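Local coordinates for protein glutaredoxin, CPYC type (Chlamydomonas reinhardtii, PDB 7NCV) that probably catalyses glutathione-dependent thiol-disulfide exchange, as a dithiol member of the glutaredoxin family, and binds an iron-sulfur cluster in an atypical way, at residues 32-37 with 47-52; 8-13 with 20-25. All blocks are in the same frame, centred on the assembly; numbering follows the deposited sequence.

Contact 1: residues 32-37 with 47-52. With NA (sodium ion), chain D.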
loop_
_atom_site.group_PDB
_atom_site.type_symbol
_atom_site.label_atom_id
_atom_site.label_comp_id
_atom_site.label_asym_id
_atom_site.label_seq_id
_atom_site.Cartn_x
_atom_site.Cartn_y
_atom_site.Cartn_z
ATOM N N LYS A 32 2.970 9.700 5.566
ATOM C CA LYS A 32 4.386 9.574 5.237
ATOM C C LYS A 32 4.560 8.745 3.977
ATOM O O LYS A 32 5.351 9.114 3.097
ATOM C CB LYS A 32 5.095 8.914 6.418
ATOM C CG LYS A 32 6.607 8.889 6.322
ATOM C CD LYS A 32 7.244 8.360 7.626
ATOM C CE LYS A 32 7.011 9.228 8.803
ATOM N NZ LYS A 32 7.990 8.803 9.872
ATOM N N ALA A 33 3.797 7.651 3.849
ATOM C CA ALA A 33 3.908 6.834 2.644
ATOM C C ALA A 33 3.393 7.562 1.420
ATOM O O ALA A 33 4.026 7.503 0.361
ATOM C CB ALA A 33 3.117 5.557 2.852
ATOM N N LYS A 34 2.254 8.246 1.562
ATOM C CA LYS A 34 1.668 8.950 0.424
ATOM C C LYS A 34 2.597 10.051 -0.037
ATOM O O LYS A 34 2.838 10.229 -1.235
ATOM C CB LYS A 34 0.322 9.527 0.831
ATOM C CG LYS A 34 -0.731 8.458 0.988
ATOM C CD LYS A 34 -1.895 9.142 1.788
ATOM C CE LYS A 34 -3.058 8.157 1.860
ATOM N NZ LYS A 34 -4.151 8.891 2.623
ATOM N N ASN A 35 3.175 10.808 0.919
ATOM C CA ASN A 35 4.044 11.917 0.543
ATOM C C ASN A 35 5.279 11.389 -0.174
ATOM O O ASN A 35 5.777 12.031 -1.119
ATOM C CB ASN A 35 4.445 12.706 1.777
ATOM C CG ASN A 35 3.349 13.650 2.235
ATOM O OD1 ASN A 35 2.362 13.887 1.540
ATOM N ND2 ASN A 35 3.547 14.212 3.463
ATOM N N ALA A 36 5.787 10.219 0.259
ATOM C CA ALA A 36 6.946 9.617 -0.395
ATOM C C ALA A 36 6.638 9.257 -1.848
ATOM O O ALA A 36 7.400 9.617 -2.772
ATOM C CB ALA A 36 7.420 8.408 0.399
ATOM N N LEU A 37 5.532 8.558 -2.057
ATOM C CA LEU A 37 5.109 8.226 -3.414
ATOM C C LEU A 37 4.858 9.493 -4.225
ATOM O O LEU A 37 5.152 9.519 -5.439
ATOM C CB LEU A 37 3.852 7.368 -3.295
ATOM C CG LEU A 37 4.176 5.945 -2.839
ATOM C CD1 LEU A 37 2.863 5.280 -2.379
ATOM C CD2 LEU A 37 4.926 5.055 -3.873
ATOM N N VAL A 47 -5.132 4.435 -3.679
ATOM C CA VAL A 47 -5.239 4.349 -2.228
ATOM C C VAL A 47 -6.592 3.789 -1.857
ATOM O O VAL A 47 -7.609 4.247 -2.375
ATOM C CB VAL A 47 -5.066 5.732 -1.567
ATOM C CG1 VAL A 47 -5.190 5.620 -0.046
ATOM C CG2 VAL A 47 -3.713 6.319 -1.941
ATOM N N VAL A 48 -6.609 2.772 -0.987
ATOM C CA VAL A 48 -7.846 2.188 -0.465
ATOM C C VAL A 48 -7.914 2.633 0.995
ATOM O O VAL A 48 -7.156 2.130 1.841
ATOM C CB VAL A 48 -7.850 0.660 -0.562
ATOM C CG1 VAL A 48 -9.207 0.133 -0.039
ATOM C CG2 VAL A 48 -7.607 0.214 -2.006
ATOM N N GLU A 49 -8.814 3.555 1.315
ATOM C CA GLU A 49 -8.985 3.967 2.709
ATOM C C GLU A 49 -9.940 3.027 3.406
ATOM O O GLU A 49 -11.017 2.706 2.873
ATOM C CB GLU A 49 -9.531 5.393 2.775
ATOM C CG GLU A 49 -8.651 6.466 2.066
ATOM C CD GLU A 49 -7.321 6.778 2.728
ATOM O OE1 GLU A 49 -6.929 6.098 3.710
ATOM O OE2 GLU A 49 -6.666 7.697 2.189
ATOM N N LEU A 50 -9.581 2.595 4.613
ATOM C CA LEU A 50 -10.302 1.522 5.277
ATOM C C LEU A 50 -11.243 1.963 6.406
ATOM O O LEU A 50 -12.068 1.135 6.845
ATOM C CB LEU A 50 -9.309 0.482 5.823
ATOM C CG LEU A 50 -8.477 -0.251 4.774
ATOM C CD1 LEU A 50 -7.520 -1.248 5.495
ATOM C CD2 LEU A 50 -9.388 -1.029 3.848
ATOM N N GLU A 51 -11.145 3.215 6.912
ATOM C CA GLU A 51 -11.864 3.526 8.142
ATOM C C GLU A 51 -13.383 3.485 7.991
ATOM O O GLU A 51 -14.070 3.259 8.989
ATOM C CB GLU A 51 -11.399 4.886 8.711
ATOM C CG GLU A 51 -11.918 6.058 7.918
ATOM C CD GLU A 51 -11.068 6.411 6.708
ATOM O OE1 GLU A 51 -10.039 5.755 6.365
ATOM O OE2 GLU A 51 -11.443 7.413 6.042
ATOM N N ASN A 52 -13.935 3.663 6.774
ATOM C CA ASN A 52 -15.378 3.575 6.585
ATOM C C ASN A 52 -15.774 2.272 5.915
ATOM O O ASN A 52 -16.921 2.156 5.477
ATOM C CB ASN A 52 -15.904 4.774 5.777
ATOM C CG ASN A 52 -15.759 6.095 6.530
ATOM O OD1 ASN A 52 -15.805 6.115 7.754
ATOM N ND2 ASN A 52 -15.637 7.186 5.813
HETATM NA NA NA D . -13.127 4.134 4.129
HETATM O O HOH W 1 -13.037 6.852 3.821
#

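Contact 2: residues 8-13 with 20-25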
loop_
_atom_site.group_PDB
_atom_site.type_symbol
_atom_site.label_atom_id
_atom_site.label_comp_id
_atom_site.label_asym_id
_atom_site.label_seq_id
_atom_site.Cartn_x
_atom_site.Cartn_y
_atom_site.Cartn_z
ATOM N N ASN A 8 -8.990 -12.381 -0.872
ATOM C CA ASN A 8 -9.218 -12.413 -2.326
ATOM C C ASN A 8 -9.154 -10.999 -2.909
ATOM O O ASN A 8 -8.486 -10.750 -3.928
ATOM C CB ASN A 8 -10.575 -13.048 -2.629
ATOM C CG ASN A 8 -10.859 -13.075 -4.106
ATOM O OD1 ASN A 8 -10.250 -13.852 -4.843
ATOM N ND2 ASN A 8 -11.746 -12.187 -4.559
ATOM N N GLU A 9 -9.867 -10.062 -2.287
ATOM C CA GLU A 9 -9.936 -8.705 -2.825
ATOM C C GLU A 9 -8.553 -8.071 -2.878
ATOM O O GLU A 9 -8.178 -7.450 -3.889
ATOM C CB GLU A 9 -10.850 -7.838 -1.956
ATOM C CG GLU A 9 -10.956 -6.415 -2.426
ATOM C CD GLU A 9 -11.892 -5.577 -1.561
ATOM O OE1 GLU A 9 -13.011 -6.048 -1.275
ATOM O OE2 GLU A 9 -11.524 -4.437 -1.194
ATOM N N ILE A 10 -7.799 -8.167 -1.776
ATOM C CA ILE A 10 -6.472 -7.542 -1.696
ATOM C C ILE A 10 -5.526 -8.206 -2.687
ATOM O O ILE A 10 -4.785 -7.521 -3.403
ATOM C CB ILE A 10 -5.941 -7.593 -0.258
ATOM C CG1 ILE A 10 -6.822 -6.729 0.588
ATOM C CG2 ILE A 10 -4.513 -7.047 -0.209
ATOM C CD1 ILE A 10 -6.528 -6.887 2.070
ATOM N N GLN A 11 -5.540 -9.537 -2.763
ATOM C CA GLN A 11 -4.603 -10.157 -3.683
ATOM C C GLN A 11 -4.883 -9.727 -5.118
ATOM O O GLN A 11 -3.948 -9.440 -5.877
ATOM C CB GLN A 11 -4.657 -11.680 -3.554
ATOM C CG GLN A 11 -4.066 -12.140 -2.215
ATOM C CD GLN A 11 -4.224 -13.645 -2.100
ATOM O OE1 GLN A 11 -5.238 -14.221 -2.557
ATOM N NE2 GLN A 11 -3.237 -14.289 -1.493
ATOM N N LYS A 12 -6.171 -9.665 -5.513
ATOM C CA LYS A 12 -6.523 -9.255 -6.877
ATOM C C LYS A 12 -6.123 -7.797 -7.120
ATOM O O LYS A 12 -5.615 -7.455 -8.203
ATOM C CB LYS A 12 -8.006 -9.450 -7.086
ATOM C CG LYS A 12 -8.364 -10.950 -7.331
ATOM C CD LYS A 12 -9.816 -11.154 -7.709
ATOM C CE LYS A 12 -10.008 -12.512 -8.396
ATOM N NZ LYS A 12 -9.294 -13.640 -7.697
ATOM N N ALA A 13 -6.367 -6.913 -6.141
ATOM C CA ALA A 13 -6.033 -5.507 -6.351
ATOM C C ALA A 13 -4.528 -5.319 -6.424
ATOM O O ALA A 13 -4.029 -4.508 -7.224
ATOM C CB ALA A 13 -6.624 -4.645 -5.217
ATOM N N ILE A 20 -0.286 0.315 -5.015
ATOM C CA ILE A 20 -1.526 0.421 -4.251
ATOM C C ILE A 20 -1.136 0.532 -2.770
ATOM O O ILE A 20 -0.208 -0.141 -2.291
ATOM C CB ILE A 20 -2.499 -0.759 -4.534
ATOM C CG1 ILE A 20 -3.771 -0.625 -3.690
ATOM C CG2 ILE A 20 -1.816 -2.117 -4.252
ATOM C CD1 ILE A 20 -4.914 -1.598 -4.181
ATOM N N VAL A 21 -1.843 1.384 -2.045
ATOM C CA VAL A 21 -1.595 1.639 -0.628
ATOM C C VAL A 21 -2.908 1.386 0.090
ATOM O O VAL A 21 -3.925 2.021 -0.250
ATOM C CB VAL A 21 -1.198 3.091 -0.389
ATOM C CG1 VAL A 21 -0.903 3.307 1.126
ATOM C CG2 VAL A 21 0.002 3.473 -1.247
ATOM N N TYR A 22 -2.903 0.507 1.097
ATOM C CA TYR A 22 -4.010 0.366 2.019
ATOM C C TYR A 22 -3.756 1.315 3.175
ATOM O O TYR A 22 -2.640 1.350 3.726
ATOM C CB TYR A 22 -4.105 -1.085 2.503
ATOM C CG TYR A 22 -4.693 -1.921 1.395
ATOM C CD1 TYR A 22 -6.075 -2.038 1.269
ATOM C CD2 TYR A 22 -3.881 -2.441 0.380
ATOM C CE1 TYR A 22 -6.677 -2.704 0.180
ATOM C CE2 TYR A 22 -4.445 -3.152 -0.706
ATOM C CZ TYR A 22 -5.840 -3.276 -0.779
ATOM O OH TYR A 22 -6.414 -3.960 -1.861
ATOM N N SER A 23 -4.766 2.125 3.500
ATOM C CA SER A 23 -4.559 3.316 4.328
ATOM C C SER A 23 -5.780 3.566 5.193
ATOM O O SER A 23 -6.813 2.883 5.068
ATOM C CB SER A 23 -4.294 4.460 3.325
ATOM O OG SER A 23 -4.249 5.768 3.925
ATOM N N LYS A 24 -5.659 4.522 6.117
ATOM C CA LYS A 24 -6.823 5.177 6.710
ATOM C C LYS A 24 -6.580 6.684 6.628
ATOM O O LYS A 24 -5.420 7.140 6.571
ATOM C CB LYS A 24 -7.052 4.801 8.155
ATOM C CG LYS A 24 -7.421 3.333 8.301
ATOM C CD LYS A 24 -7.572 2.905 9.775
ATOM C CE LYS A 24 -7.776 1.355 9.845
ATOM N NZ LYS A 24 -7.771 1.015 11.333
ATOM N N THR A 25 -7.675 7.456 6.563
ATOM C CA THR A 25 -7.572 8.915 6.391
ATOM C C THR A 25 -6.752 9.556 7.515
ATOM O O THR A 25 -5.856 10.362 7.240
ATOM C CB THR A 25 -8.973 9.530 6.329
ATOM O OG1 THR A 25 -9.614 8.963 5.149
ATOM C CG2 THR A 25 -8.948 11.062 6.212
HETATM O O HOH W 2 -9.122 -3.469 -1.956
#

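Contact 1: residues 32-37 with 47-52
The carboxylate of Glu49 takes the ammonium group of Lys34 at one of its two oxygens. NZ of Lys34 comes to 2.8 Å from OE2 of Glu49 on the syn side of that oxygen, in a hydrogen bond that is also a salt bridge, whereas OE1 of the same carboxylate is bonded to Ser23 OG. With its two oxygens held by different partners, the carboxylate is restrained from turning about chi3. The two side chains arrive from opposite directions. Lys34 reaches out with its chain extended beyond CG, while Glu49 folds at chi2 (-69°), which brings its end toward the helix although its CB does not head there. Next to the salt bridge, Lys34 passes Val47 at about a right angle, its CE lying 3.8 Å from CG1 of Val47, so the methylene part of the lysine packs against an apolar branch.

Beyond the carboxylate, the backbone O of Glu49 binds a sodium ion at 2.8 Å, in a site to which Asn52 also belongs. Water 1 is 2.7 Å from the sodium and donates to Glu51 OE2.

The contact joins helix 28-41 to strand 46-49 at the surface of a beta-alpha-beta unit that begins with strand 19-23. Ala33 and Ala36 turn to helix 85-94, and Leu50 meets helix 58-67.

Contact 2: residues 8-13 with 20-25
In the N-terminal alpha-beta unit of the glutaredoxin fold, helix 3-16 lies against strand 19-23, with Ile10 and Ala13 meeting Tyr22 and Ile20. The short segments run roughly antiparallel, their axes inclined at 148° and 10.6 Å apart at closest, and the interface is essentially apolar, with no direct hydrogen bond across it.

Tyr22 is the long arm of the strand. Its CG is anti to the carbonyl carbon (chi1 -75°), and the ring extends to the helix so that its phenolic end settles between Ile10 and Ala13. There OH of Tyr22 lies 3.4 Å from CB of Ala13 and 3.6 Å from CA of Ile10. Ile10 comes obliquely to the ring with both branches, CG1 3.8 Å from CZ of Tyr22 and CG2 3.9 Å from its CE2. One turn further along the helix, the methyl of Ala13 also receives the tip of Ile20, whose CD1 is 3.6 Å from CB of Ala13.

The hydroxyl is not left in purely apolar surroundings. Water 2, in the plane of the Tyr22 ring, sits 2.8 Å from OH of Tyr22 and donates to OE2 of Glu9, an oxygen that also forms a salt bridge with Arg53. A phenylalanine in place of Tyr22 would probably leave this water without its strand-side partner and open a small gap beside Ala13.

Ile10 continues into Met59, Ala62 and Ile66 of helix 58-67, while Tyr22 and Ile20 both touch Val48 and Phe76 of the adjoining strands. Helix 3-16, the N-terminal helix that glutaredoxins add to the minimal thioredoxin fold, thus joins helix 58-67 on one face of the mixed sheet.

From the N terminus, helix 3-16 turns back into strand 19-23, and contact 2 closes that short connection. The chain then leaves the strand through the CxxC region into helix 28-41 and returns as strand 46-49, where contact 1 closes the second connection. The contacts follow each other in series, neither nested nor crossed, with centres about 10 Å apart. Strands 19-23 and 46-49 are parallel neighbours, and helices 3-16 and 28-41 lie on opposite faces of their sheet. The loop after strand 19-23 also meets the carboxylate end of contact 1, and Thr25 OG1 lies 2.6 Å from Glu51 OE2, a probable hydrogen bond joining the two contacts directly.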